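PDB 4S3I: DNA polymerase III subunit beta from Helicobacter pylori 26695, which encircles DNA as a ring-shaped sliding clamp, tethering DNA polymerases and other proteins to it and so conferring processivity on replication. Local coordinates for residues A[157-161]-A[171-175]; A[177-183]-A[366-372]; A[266-271]-A[327-332]; A[272-276]-A[300-304]; A[317-321]-A[341-346]. All blocks are in the same frame, centred on the assembly; numbering follows the deposited sequence.

Contact 1: A[157-161]-A[171-175]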
# COMPACT_ATOMS: atom_id res chain seq x y z
N ALA A 157 -2.98 16.91 22.02
CA ALA A 157 -2.23 15.96 21.20
C ALA A 157 -2.32 14.54 21.76
O ALA A 157 -1.60 13.64 21.32
CB ALA A 157 -0.76 16.40 21.08
N GLY A 158 -3.20 14.34 22.73
CA GLY A 158 -3.37 13.02 23.31
C GLY A 158 -4.82 12.68 23.60
O GLY A 158 -5.71 13.50 23.38
N ILE A 159 -5.04 11.47 24.10
CA ILE A 159 -6.38 11.05 24.49
C ILE A 159 -6.53 11.14 26.00
O ILE A 159 -5.62 10.73 26.76
CB ILE A 159 -6.71 9.64 23.96
CG1 ILE A 159 -8.18 9.29 24.22
CG2 ILE A 159 -5.77 8.60 24.58
CD1 ILE A 159 -8.68 8.20 23.29
N LEU A 160 -7.65 11.70 26.45
CA LEU A 160 -7.90 11.84 27.88
C LEU A 160 -8.52 10.58 28.47
O LEU A 160 -9.48 10.05 27.93
CB LEU A 160 -8.82 13.03 28.15
CG LEU A 160 -9.36 13.09 29.58
CD1 LEU A 160 -8.23 13.28 30.61
CD2 LEU A 160 -10.42 14.19 29.74
N MET A 161 -7.96 10.11 29.59
CA MET A 161 -8.61 9.09 30.40
C MET A 161 -8.90 9.69 31.76
O MET A 161 -7.98 9.97 32.54
CB MET A 161 -7.73 7.84 30.55
CG MET A 161 -7.48 7.11 29.24
SD MET A 161 -6.27 5.79 29.43
CE MET A 161 -7.25 4.54 30.29
N SER A 171 -13.98 8.05 31.78
CA SER A 171 -14.35 8.79 30.58
C SER A 171 -13.15 8.89 29.65
O SER A 171 -12.02 9.11 30.10
CB SER A 171 -14.87 10.18 30.92
OG SER A 171 -15.95 10.11 31.84
N VAL A 172 -13.42 8.72 28.36
CA VAL A 172 -12.38 8.74 27.34
C VAL A 172 -12.78 9.79 26.33
O VAL A 172 -13.90 9.76 25.81
CB VAL A 172 -12.21 7.35 26.69
CG1 VAL A 172 -11.09 7.37 25.69
CG2 VAL A 172 -11.95 6.28 27.75
N VAL A 173 -11.88 10.75 26.08
CA VAL A 173 -12.20 11.94 25.28
C VAL A 173 -11.06 12.31 24.34
O VAL A 173 -9.89 12.32 24.75
CB VAL A 173 -12.45 13.17 26.18
CG1 VAL A 173 -12.98 14.34 25.35
CG2 VAL A 173 -13.43 12.85 27.30
N GLY A 174 -11.39 12.60 23.09
CA GLY A 174 -10.43 13.18 22.17
C GLY A 174 -11.05 14.41 21.53
O GLY A 174 -12.27 14.45 21.32
N THR A 175 -10.25 15.43 21.23
CA THR A 175 -10.76 16.56 20.46
C THR A 175 -9.67 17.25 19.66
O THR A 175 -8.49 17.18 20.03
CB THR A 175 -11.47 17.59 21.36
OG1 THR A 175 -11.79 18.76 20.60
CG2 THR A 175 -10.59 17.99 22.52
O HOH W 1 -7.39 15.30 22.31
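Ile159 leans across the strand boundary onto Val172 and Val173. Followed outward, its CB carries CG2 in the position between the backbone N and the carbonyl carbon, while CG1 lies anti to the backbone N (chi1 -172°). That torsion carries Ile159 CG1 over to the partner strand, where it lies 3.5 Å from Val173 O. Ile159 CD1 then extends the chain further and ends 3.5 Å from Val172 CG1, the two side chains crossing obliquely. On the other face of the sheet Leu160 and Val173 lie side by side and point the same way, with Leu160 CD2 4.1 Å from Val173 CG2. These residues belong to the beta hairpin of strands 158-164 and 169-175, in the central of the three clamp domains, and the two short segments run antiparallel at 154°. Leu160 and Val173 form the hydrogen-bonded pair: Leu160 N reaches Val173 O at 2.9 Å, and Val173 N returns to Leu160 O at 3.1 Å. Met161 and Val172 make the adjoining non-hydrogen-bonded pair, backed by a CA-H...O contact of 3.2 Å from Val172 CA to Leu160 O. Toward Thr175 a water lies between Gly158 O and Thr175 N, accepting from the latter and probably donating to the former. Helix 135-143 covers the face of Met161 and Val172, where Phe140 and Ile143 also touch Ile159, whereas Leu160 and Thr175 meet Tyr244.

Contact 2: A[177-183]-A[366-372]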
# COMPACT_ATOMS: atom_id res chain seq x y z
N THR A 177 -10.57 20.54 18.51
CA THR A 177 -11.22 21.87 18.53
C THR A 177 -12.34 22.13 17.50
O THR A 177 -13.10 23.08 17.67
CB THR A 177 -10.22 23.06 18.47
OG1 THR A 177 -9.58 23.11 17.18
CG2 THR A 177 -9.17 22.92 19.57
N LYS A 178 -12.42 21.31 16.45
CA LYS A 178 -13.53 21.39 15.51
C LYS A 178 -14.59 20.37 15.90
O LYS A 178 -15.78 20.52 15.60
CB LYS A 178 -13.07 21.09 14.08
CG LYS A 178 -12.09 22.08 13.47
CD LYS A 178 -12.65 23.49 13.47
CE LYS A 178 -11.94 24.39 12.46
NZ LYS A 178 -12.64 24.43 11.14
N ARG A 179 -14.13 19.32 16.56
CA ARG A 179 -14.99 18.22 16.95
C ARG A 179 -14.43 17.57 18.20
O ARG A 179 -13.25 17.75 18.54
CB ARG A 179 -15.09 17.19 15.83
CG ARG A 179 -13.74 16.88 15.23
CD ARG A 179 -13.81 15.83 14.17
NE ARG A 179 -12.51 15.63 13.53
CZ ARG A 179 -12.22 14.60 12.75
NH1 ARG A 179 -13.15 13.69 12.51
NH2 ARG A 179 -11.01 14.49 12.21
N LEU A 180 -15.28 16.84 18.89
CA LEU A 180 -14.94 16.27 20.18
C LEU A 180 -15.68 14.96 20.26
O LEU A 180 -16.90 14.92 20.03
CB LEU A 180 -15.37 17.23 21.29
CG LEU A 180 -15.17 16.79 22.74
CD1 LEU A 180 -14.65 17.96 23.56
CD2 LEU A 180 -16.48 16.29 23.31
N SER A 181 -14.95 13.89 20.54
CA SER A 181 -15.57 12.57 20.68
C SER A 181 -15.30 12.09 22.08
O SER A 181 -14.20 12.27 22.61
CB SER A 181 -15.02 11.58 19.66
OG SER A 181 -15.46 11.91 18.36
N TYR A 182 -16.32 11.48 22.67
CA TYR A 182 -16.21 11.04 24.06
C TYR A 182 -16.99 9.77 24.30
O TYR A 182 -17.87 9.40 23.52
CB TYR A 182 -16.69 12.14 25.01
CG TYR A 182 -18.17 12.44 24.88
CD1 TYR A 182 -18.62 13.41 23.99
CD2 TYR A 182 -19.12 11.77 25.65
CE1 TYR A 182 -19.97 13.70 23.87
CE2 TYR A 182 -20.46 12.05 25.53
CZ TYR A 182 -20.88 13.02 24.64
OH TYR A 182 -22.22 13.32 24.51
N THR A 183 -16.67 9.11 25.40
CA THR A 183 -17.48 8.00 25.86
C THR A 183 -17.33 7.92 27.35
O THR A 183 -16.31 8.35 27.93
CB THR A 183 -17.09 6.67 25.21
OG1 THR A 183 -18.04 5.66 25.56
CG2 THR A 183 -15.69 6.23 25.65
N LYS A 366 -19.59 3.16 23.55
CA LYS A 366 -20.44 3.95 22.65
C LYS A 366 -19.96 5.39 22.60
O LYS A 366 -20.03 6.12 23.59
CB LYS A 366 -21.91 3.89 23.08
CG LYS A 366 -22.44 2.47 23.23
CD LYS A 366 -23.95 2.49 23.41
CE LYS A 366 -24.48 1.09 23.70
NZ LYS A 366 -25.95 1.18 24.00
N ILE A 367 -19.46 5.77 21.44
CA ILE A 367 -18.83 7.07 21.25
C ILE A 367 -19.86 8.04 20.67
O ILE A 367 -20.64 7.67 19.80
CB ILE A 367 -17.62 6.96 20.26
CG1 ILE A 367 -16.34 6.54 21.00
CG2 ILE A 367 -17.35 8.29 19.57
CD1 ILE A 367 -16.45 5.31 21.86
N SER A 368 -19.85 9.27 21.18
CA SER A 368 -20.69 10.34 20.66
C SER A 368 -19.74 11.39 20.14
O SER A 368 -18.67 11.58 20.71
CB SER A 368 -21.55 10.94 21.79
OG SER A 368 -22.40 9.97 22.36
N THR A 369 -20.12 12.06 19.05
CA THR A 369 -19.27 13.13 18.53
C THR A 369 -20.03 14.45 18.43
O THR A 369 -21.14 14.51 17.86
CB THR A 369 -18.69 12.77 17.14
OG1 THR A 369 -17.97 11.53 17.21
CG2 THR A 369 -17.76 13.88 16.67
N LEU A 370 -19.44 15.49 18.98
CA LEU A 370 -19.99 16.84 18.89
C LEU A 370 -19.20 17.61 17.84
O LEU A 370 -17.97 17.63 17.89
CB LEU A 370 -19.91 17.53 20.25
CG LEU A 370 -20.43 18.97 20.26
CD1 LEU A 370 -21.96 18.99 20.27
CD2 LEU A 370 -19.87 19.78 21.42
N MET A 371 -19.90 18.25 16.91
CA MET A 371 -19.25 18.92 15.77
C MET A 371 -19.76 20.33 15.55
O MET A 371 -20.95 20.60 15.74
CB MET A 371 -19.52 18.13 14.48
CG MET A 371 -18.57 17.00 14.22
SD MET A 371 -19.31 15.86 13.04
CE MET A 371 -19.58 16.95 11.64
N MET A 372 -18.87 21.23 15.14
CA MET A 372 -19.25 22.56 14.70
C MET A 372 -19.77 22.48 13.26
O MET A 372 -19.12 21.85 12.42
CB MET A 372 -18.05 23.51 14.73
CG MET A 372 -17.41 23.67 16.10
SD MET A 372 -15.74 24.37 16.02
CE MET A 372 -16.04 25.95 15.24
O HOH W 2 -19.87 3.57 26.31
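Thr183 OG1 is held by two partners: it donates to Lys366 O at 2.8 Å and accepts from a water that in turn accepts a hydrogen bond from Lys366 N. The bond to Lys366 O comes from above the carbonyl plane, 62° out of it, and not on a lone pair. Two residues along, Ser181 OG and Thr369 OG1 meet at 2.8 Å, either able to donate, across a non-hydrogen-bonded pair. On either side of that pair the antiparallel backbones bond in both directions, at Leu180-Leu370 and at Tyr182-Ser368; Leu370 N to Leu180 O, at 2.8 Å, is the shortest of these four. Tyr182 has CG between its backbone N and carbonyl carbon (chi1 65°), which folds the ring across to Ser368. There Ser368 CB lies over one ring face, 4.0 Å from the centroid in a CH-pi contact, while Ser368 OG bonds to Gln353. Arg179 CB touches Met371 CG, 3.8 Å away, but the guanidinium turns off to Asp176 and Glu329. Strands 179-185 and 368-371 thereby join the central-domain sheet to the C-terminal one as a continuous antiparallel sheet, with helices 135-143 and 324-332 packed on the face that carries Ser181 and Thr369.

Contact 3: A[266-271]-A[327-332]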
# COMPACT_ATOMS: atom_id res chain seq x y z
N PHE A 266 -26.62 7.42 5.03
CA PHE A 266 -25.92 8.69 5.19
C PHE A 266 -24.43 8.61 4.77
O PHE A 266 -23.95 9.53 4.12
CB PHE A 266 -26.08 9.25 6.62
CG PHE A 266 -27.28 10.16 6.75
CD1 PHE A 266 -28.57 9.66 6.60
CD2 PHE A 266 -27.10 11.52 6.96
CE1 PHE A 266 -29.69 10.52 6.68
CE2 PHE A 266 -28.21 12.38 7.05
CZ PHE A 266 -29.50 11.87 6.90
N LYS A 267 -23.73 7.55 5.17
CA LYS A 267 -22.34 7.36 4.75
C LYS A 267 -22.27 7.38 3.22
O LYS A 267 -21.44 8.07 2.64
CB LYS A 267 -21.76 6.03 5.25
CG LYS A 267 -21.35 5.96 6.72
CD LYS A 267 -20.78 4.56 7.02
CE LYS A 267 -20.35 4.40 8.47
NZ LYS A 267 -19.79 3.02 8.70
N GLU A 268 -23.15 6.63 2.59
CA GLU A 268 -23.12 6.46 1.14
C GLU A 268 -23.41 7.79 0.44
O GLU A 268 -22.75 8.16 -0.54
CB GLU A 268 -24.12 5.38 0.74
CG GLU A 268 -24.07 4.94 -0.69
CD GLU A 268 -25.17 3.94 -1.03
OE1 GLU A 268 -25.26 3.52 -2.21
OE2 GLU A 268 -25.95 3.58 -0.11
N SER A 269 -24.36 8.54 0.98
CA SER A 269 -24.77 9.80 0.38
C SER A 269 -23.70 10.88 0.55
O SER A 269 -23.43 11.65 -0.38
CB SER A 269 -26.10 10.26 1.00
OG SER A 269 -27.14 9.35 0.65
N ILE A 270 -23.09 10.92 1.73
CA ILE A 270 -22.03 11.87 2.03
C ILE A 270 -20.77 11.62 1.21
O ILE A 270 -20.17 12.56 0.66
CB ILE A 270 -21.72 11.86 3.53
CG1 ILE A 270 -22.89 12.50 4.28
CG2 ILE A 270 -20.42 12.61 3.83
CD1 ILE A 270 -22.91 12.19 5.76
N LYS A 271 -20.36 10.36 1.09
CA LYS A 271 -19.24 10.01 0.22
C LYS A 271 -19.51 10.45 -1.20
O LYS A 271 -18.63 10.97 -1.89
CB LYS A 271 -18.97 8.50 0.25
CG LYS A 271 -18.40 8.01 1.56
CD LYS A 271 -18.29 6.49 1.58
CE LYS A 271 -17.69 6.02 2.91
NZ LYS A 271 -17.82 4.54 3.12
N PHE A 327 -18.27 14.24 9.51
CA PHE A 327 -19.54 13.55 9.64
C PHE A 327 -19.32 12.07 9.40
O PHE A 327 -19.82 11.22 10.14
CB PHE A 327 -20.54 14.11 8.61
CG PHE A 327 -21.98 13.99 9.03
CD1 PHE A 327 -22.63 12.76 8.99
CD2 PHE A 327 -22.69 15.12 9.46
CE1 PHE A 327 -23.99 12.64 9.37
CE2 PHE A 327 -24.04 15.01 9.85
CZ PHE A 327 -24.69 13.76 9.80
N LEU A 328 -18.55 11.74 8.36
CA LEU A 328 -18.29 10.34 8.06
C LEU A 328 -17.55 9.67 9.20
O LEU A 328 -17.88 8.55 9.60
CB LEU A 328 -17.48 10.20 6.76
CG LEU A 328 -18.25 10.37 5.47
CD1 LEU A 328 -17.31 10.32 4.27
CD2 LEU A 328 -19.32 9.29 5.37
N GLU A 329 -16.54 10.35 9.74
CA GLU A 329 -15.79 9.75 10.83
C GLU A 329 -16.67 9.54 12.06
O GLU A 329 -16.55 8.53 12.74
CB GLU A 329 -14.51 10.55 11.14
CG GLU A 329 -13.52 10.50 9.97
CD GLU A 329 -12.15 11.08 10.29
OE1 GLU A 329 -11.16 10.64 9.67
OE2 GLU A 329 -12.05 11.99 11.15
N ALA A 330 -17.58 10.47 12.32
CA ALA A 330 -18.50 10.30 13.45
C ALA A 330 -19.38 9.06 13.25
O ALA A 330 -19.67 8.33 14.20
CB ALA A 330 -19.33 11.54 13.67
N LEU A 331 -19.78 8.81 12.01
CA LEU A 331 -20.63 7.65 11.73
C LEU A 331 -19.81 6.35 11.83
O LEU A 331 -20.29 5.33 12.34
CB LEU A 331 -21.27 7.77 10.35
CG LEU A 331 -22.27 8.91 10.15
CD1 LEU A 331 -22.83 8.86 8.75
CD2 LEU A 331 -23.42 8.88 11.21
N ASN A 332 -18.57 6.39 11.33
CA ASN A 332 -17.67 5.23 11.44
C ASN A 332 -17.48 4.76 12.89
O ASN A 332 -17.27 3.58 13.16
CB ASN A 332 -16.30 5.54 10.82
CG ASN A 332 -16.36 5.79 9.33
OD1 ASN A 332 -17.31 5.37 8.66
ND2 ASN A 332 -15.34 6.48 8.80
O HOH W 3 -20.02 2.53 11.29
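The C-terminal domain of the clamp packs a pair of helices against its sheets, and segments 266-271 and 327-332 are where helices 263-273 and 324-332 meet, antiparallel at 158° with axes 10.0 Å apart. Ile270 supplies two branches. Ile270 CD1 lies 3.3 Å from Phe327 CD1, oblique to the ring, the side chains crossing at about a right angle; Ile270 CG2 slides past Leu328 in the opposite direction, 3.5 Å from Leu328 CG. Leu328 in turn reaches over to the first helix, with Leu328 CD2 3.6 Å from Lys267 CA and its CD1 against Lys271 CG. Deeper in, Phe266 CB packs on Leu331 CD1 at 3.9 Å, and that methyl also lies at the edge of the Phe327 ring, in its plane. The Phe266 ring meets Phe291 and Phe339 edge-to-face, which ties the helix pair to strands 288-293 and 338-343. Toward the exposed side polar groups take over. Extended beyond CG, Lys267 lays its CG 3.8 Å from Leu331 CD1, and its NZ pairs with Glu264. The second helix is reached through a water, which accepts from Lys267 NZ at 2.6 Å and probably donates to Leu331 O at 3.0 Å.

Contact 4: A[272-276]-A[300-304]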
# COMPACT_ATOMS: atom_id res chain seq x y z
N LEU A 272 -20.75 10.24 -1.64
CA LEU A 272 -21.16 10.57 -2.99
C LEU A 272 -20.96 12.06 -3.29
O LEU A 272 -20.42 12.42 -4.34
CB LEU A 272 -22.64 10.20 -3.18
CG LEU A 272 -23.20 10.32 -4.58
CD1 LEU A 272 -22.19 9.72 -5.54
CD2 LEU A 272 -24.54 9.60 -4.72
N CYS A 273 -21.38 12.94 -2.38
CA CYS A 273 -21.22 14.38 -2.61
C CYS A 273 -19.78 14.80 -2.38
O CYS A 273 -19.31 15.79 -2.95
CB CYS A 273 -22.18 15.19 -1.72
SG CYS A 273 -23.93 14.93 -2.12
N SER A 274 -19.07 14.01 -1.58
CA SER A 274 -17.66 14.28 -1.25
C SER A 274 -16.75 14.13 -2.44
O SER A 274 -15.58 14.49 -2.38
CB SER A 274 -17.17 13.32 -0.16
OG SER A 274 -17.69 13.69 1.09
N SER A 275 -17.28 13.58 -3.52
CA SER A 275 -16.49 13.42 -4.73
C SER A 275 -16.14 14.80 -5.28
O SER A 275 -15.12 14.97 -5.95
CB SER A 275 -17.26 12.62 -5.77
OG SER A 275 -18.41 13.32 -6.19
N LEU A 276 -16.98 15.79 -4.98
CA LEU A 276 -16.81 17.12 -5.55
C LEU A 276 -16.63 18.25 -4.52
O LEU A 276 -16.44 19.41 -4.89
CB LEU A 276 -17.99 17.47 -6.48
CG LEU A 276 -18.09 16.68 -7.79
CD1 LEU A 276 -19.20 17.26 -8.67
CD2 LEU A 276 -16.75 16.71 -8.52
N GLU A 300 -19.35 22.79 -10.82
CA GLU A 300 -19.35 21.40 -10.38
C GLU A 300 -20.38 21.25 -9.27
O GLU A 300 -20.31 21.97 -8.28
CB GLU A 300 -17.96 20.97 -9.91
CG GLU A 300 -16.93 21.05 -11.04
CD GLU A 300 -15.52 20.71 -10.60
OE1 GLU A 300 -15.33 20.23 -9.47
OE2 GLU A 300 -14.59 20.93 -11.42
N THR A 301 -21.35 20.36 -9.46
CA THR A 301 -22.36 20.12 -8.42
C THR A 301 -22.66 18.63 -8.24
O THR A 301 -22.57 17.85 -9.20
CB THR A 301 -23.71 20.86 -8.68
OG1 THR A 301 -24.48 20.13 -9.64
CG2 THR A 301 -23.48 22.28 -9.17
N ALA A 302 -23.02 18.25 -7.02
CA ALA A 302 -23.39 16.88 -6.67
C ALA A 302 -24.61 16.98 -5.78
O ALA A 302 -24.61 17.74 -4.82
CB ALA A 302 -22.25 16.18 -5.92
N LYS A 303 -25.66 16.23 -6.12
CA LYS A 303 -26.84 16.17 -5.26
C LYS A 303 -27.30 14.73 -5.14
O LYS A 303 -27.15 13.95 -6.09
CB LYS A 303 -28.01 16.99 -5.83
CG LYS A 303 -27.65 18.15 -6.76
CD LYS A 303 -28.85 19.09 -6.97
CE LYS A 303 -30.15 18.31 -7.16
NZ LYS A 303 -31.32 19.19 -7.46
N THR A 304 -27.88 14.39 -4.00
CA THR A 304 -28.59 13.13 -3.88
C THR A 304 -29.58 13.23 -2.74
O THR A 304 -29.52 14.16 -1.93
CB THR A 304 -27.65 11.93 -3.63
OG1 THR A 304 -28.38 10.71 -3.84
CG2 THR A 304 -27.13 11.95 -2.22
O HOH W 4 -15.50 20.78 -6.93
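Leu276 lays its CD1 methyl against the backbone of strand 301-307, 3.5 Å from Thr301 O, and its CD2 comes 3.9 Å from Glu300 OE1. This is the end of helix 263-273 and the turn after it, packed on the outermost strand of the C-terminal domain's four-stranded sheet, at the ring interface. Thr301, Ala302 and Lys303 pair antiparallel with a strand of the second subunit, so the sheet runs on across the boundary, as expected for a dimeric sliding clamp. The inward-facing methyl of Ala302 faces the turn, with Ala302 CB 3.9 Å from Cys273 CA and 4.2 Å from Leu276 CD1. Farther along, Leu272 has its CG anti to the backbone N (chi1 -173°), which sends Leu272 CD2 to within 4.0 Å of Thr304 CB, the two side chains crossing. Phe107 of the second subunit also packs on Leu272 and Ala302, and Thr304 OG1 bonds to Ser105 of the second subunit. Within the turn, Ser275 OG donates to Leu272 O at 2.9 Å. The carboxylate of Glu300 makes a salt bridge with Lys76 of the second subunit, and a single water donates both to Glu300 OE1, at 2.6 Å, and to Leu276 O, also at 2.6 Å.

Contact 5: A[317-321]-A[341-346]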
# COMPACT_ATOMS: atom_id res chain seq x y z
N ALA A 317 -38.49 22.28 6.37
CA ALA A 317 -37.12 21.82 6.12
C ALA A 317 -36.06 22.37 7.08
O ALA A 317 -36.03 23.57 7.38
CB ALA A 317 -36.73 22.09 4.67
N PHE A 318 -35.20 21.48 7.58
CA PHE A 318 -34.08 21.87 8.43
C PHE A 318 -32.80 21.81 7.58
O PHE A 318 -32.51 20.78 6.96
CB PHE A 318 -33.99 20.93 9.64
CG PHE A 318 -32.88 21.26 10.60
CD1 PHE A 318 -33.00 22.30 11.52
CD2 PHE A 318 -31.72 20.49 10.62
CE1 PHE A 318 -31.98 22.60 12.42
CE2 PHE A 318 -30.68 20.78 11.52
CZ PHE A 318 -30.81 21.83 12.42
N HIS A 319 -32.06 22.91 7.53
CA HIS A 319 -30.84 22.96 6.74
C HIS A 319 -29.60 22.99 7.63
O HIS A 319 -29.53 23.80 8.56
CB HIS A 319 -30.85 24.18 5.83
CG HIS A 319 -32.05 24.26 4.93
ND1 HIS A 319 -32.15 23.55 3.75
CD2 HIS A 319 -33.19 24.98 5.04
CE1 HIS A 319 -33.30 23.82 3.18
NE2 HIS A 319 -33.96 24.68 3.93
N LEU A 320 -28.64 22.12 7.35
CA LEU A 320 -27.41 22.02 8.16
C LEU A 320 -26.15 21.90 7.29
O LEU A 320 -26.06 20.99 6.46
CB LEU A 320 -27.50 20.84 9.12
CG LEU A 320 -26.35 20.65 10.09
CD1 LEU A 320 -26.33 21.77 11.12
CD2 LEU A 320 -26.44 19.28 10.76
N GLY A 321 -25.20 22.81 7.45
CA GLY A 321 -23.93 22.74 6.74
C GLY A 321 -22.95 21.89 7.52
O GLY A 321 -22.72 22.14 8.70
N LEU A 341 -29.05 12.19 15.29
CA LEU A 341 -28.45 13.49 15.06
C LEU A 341 -29.20 14.49 15.94
O LEU A 341 -30.40 14.70 15.75
CB LEU A 341 -28.60 13.87 13.59
CG LEU A 341 -28.26 15.31 13.23
CD1 LEU A 341 -26.79 15.54 13.46
CD2 LEU A 341 -28.62 15.63 11.78
N ARG A 342 -28.51 15.09 16.91
CA ARG A 342 -29.15 16.06 17.80
C ARG A 342 -28.68 17.47 17.48
O ARG A 342 -27.47 17.75 17.44
CB ARG A 342 -28.86 15.75 19.27
CG ARG A 342 -29.18 14.34 19.70
CD ARG A 342 -29.18 14.21 21.23
NE ARG A 342 -29.18 12.81 21.65
CZ ARG A 342 -30.27 12.05 21.73
NH1 ARG A 342 -31.46 12.55 21.43
NH2 ARG A 342 -30.17 10.78 22.10
N CYS A 343 -29.63 18.38 17.27
CA CYS A 343 -29.31 19.73 16.82
C CYS A 343 -30.05 20.80 17.60
O CYS A 343 -31.13 20.56 18.15
CB CYS A 343 -29.72 19.91 15.35
SG CYS A 343 -28.95 18.80 14.14
N ASN A 344 -29.47 22.00 17.62
CA ASN A 344 -30.19 23.20 18.00
C ASN A 344 -30.25 24.08 16.77
O ASN A 344 -30.73 23.65 15.72
CB ASN A 344 -29.50 23.89 19.18
CG ASN A 344 -29.59 23.08 20.45
OD1 ASN A 344 -30.69 22.66 20.85
ND2 ASN A 344 -28.45 22.81 21.07
N GLU A 345 -29.73 25.30 16.86
CA GLU A 345 -29.66 26.18 15.69
C GLU A 345 -28.62 25.66 14.67
O GLU A 345 -27.66 24.98 15.05
CB GLU A 345 -29.33 27.61 16.13
CG GLU A 345 -30.25 28.67 15.55
CD GLU A 345 -31.73 28.34 15.72
OE1 GLU A 345 -32.46 28.33 14.71
OE2 GLU A 345 -32.15 28.09 16.88
N PRO A 346 -28.83 25.97 13.38
CA PRO A 346 -27.93 25.50 12.32
C PRO A 346 -26.52 26.02 12.49
O PRO A 346 -25.60 25.46 11.90
CB PRO A 346 -28.52 26.11 11.05
CG PRO A 346 -29.96 26.26 11.35
CD PRO A 346 -30.03 26.62 12.81
O HOH W 5 -25.23 25.03 9.30
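Phe318 points its ring end-on at the turn that follows strand 338-343, its CG anti to the backbone N (chi1 -179°), a torsion that projects the ring straight from its own strand. Three groups surround the far end of the ring. Asn344 O lies at the edge, near the ring plane, 3.7 Å from Phe318 CE1. Cys343 approaches obliquely: Cys343 CB is 3.7 Å from Phe318 CZ, and its SG makes a sulfur-aromatic contact 4.8 Å from the ring centroid and 62° off the normal, hence neither over the face nor in the plane. Pro346 CG, also oblique, is the third, so the ring end is met by a thiol, a carbonyl and a proline in turn.

Leu320, two residues on and on the same side of its strand as Phe318, extends the apolar patch. Leu320 CD2 faces Cys343 SG at 4.2 Å and Leu341 CD2 at 4.4 Å, while CD1 approaches Pro346 O. Phe350, on the neighbouring strand, also touches Leu320, Leu341 and Cys343. Next along the strand from Phe318, His319 O meets Pro346 CB at 3.5 Å, a plain van der Waals approach, and the His319 imidazole bonds instead to Thr283. No direct hydrogen bond links the segments; a water fills that role, accepting from Gly321 N and donating to Pro346 O at 2.7 Å. Asn344 is anchored separately, its OD1 accepting from Ile256 N and its ND2 donating to Glu254 O. Within the C-terminal clamp domain, strands of two different sheets thus pack nearly orthogonally (98°), chiefly through apolar side chains, with residues 344-346 closing the edge.

How the contacts relate
Contacts 1 and 2 are buried and share one antiparallel sheet, in which Gly174 O and Val172 O bond to Ser181 N and Thr183 N; contact 5 reaches that sheet through strand 338-343. Contacts 1 and 2 are joined chiefly by backbone hydrogen bonds. Contacts 3, 4 and 5, in the C-terminal domain, depend on side-chain packing; waters bridge all five contacts, but only in these three are they the clear polar link between segments. Contacts 3 and 4 share helix 263-273 and touch the second subunit, contact 4 far more extensively. Contact 4 is buried, 3 and 5 partly exposed. Contact 2 meets contact 3 through Thr369 packing on Ala330 and Arg179 pairing with Glu329.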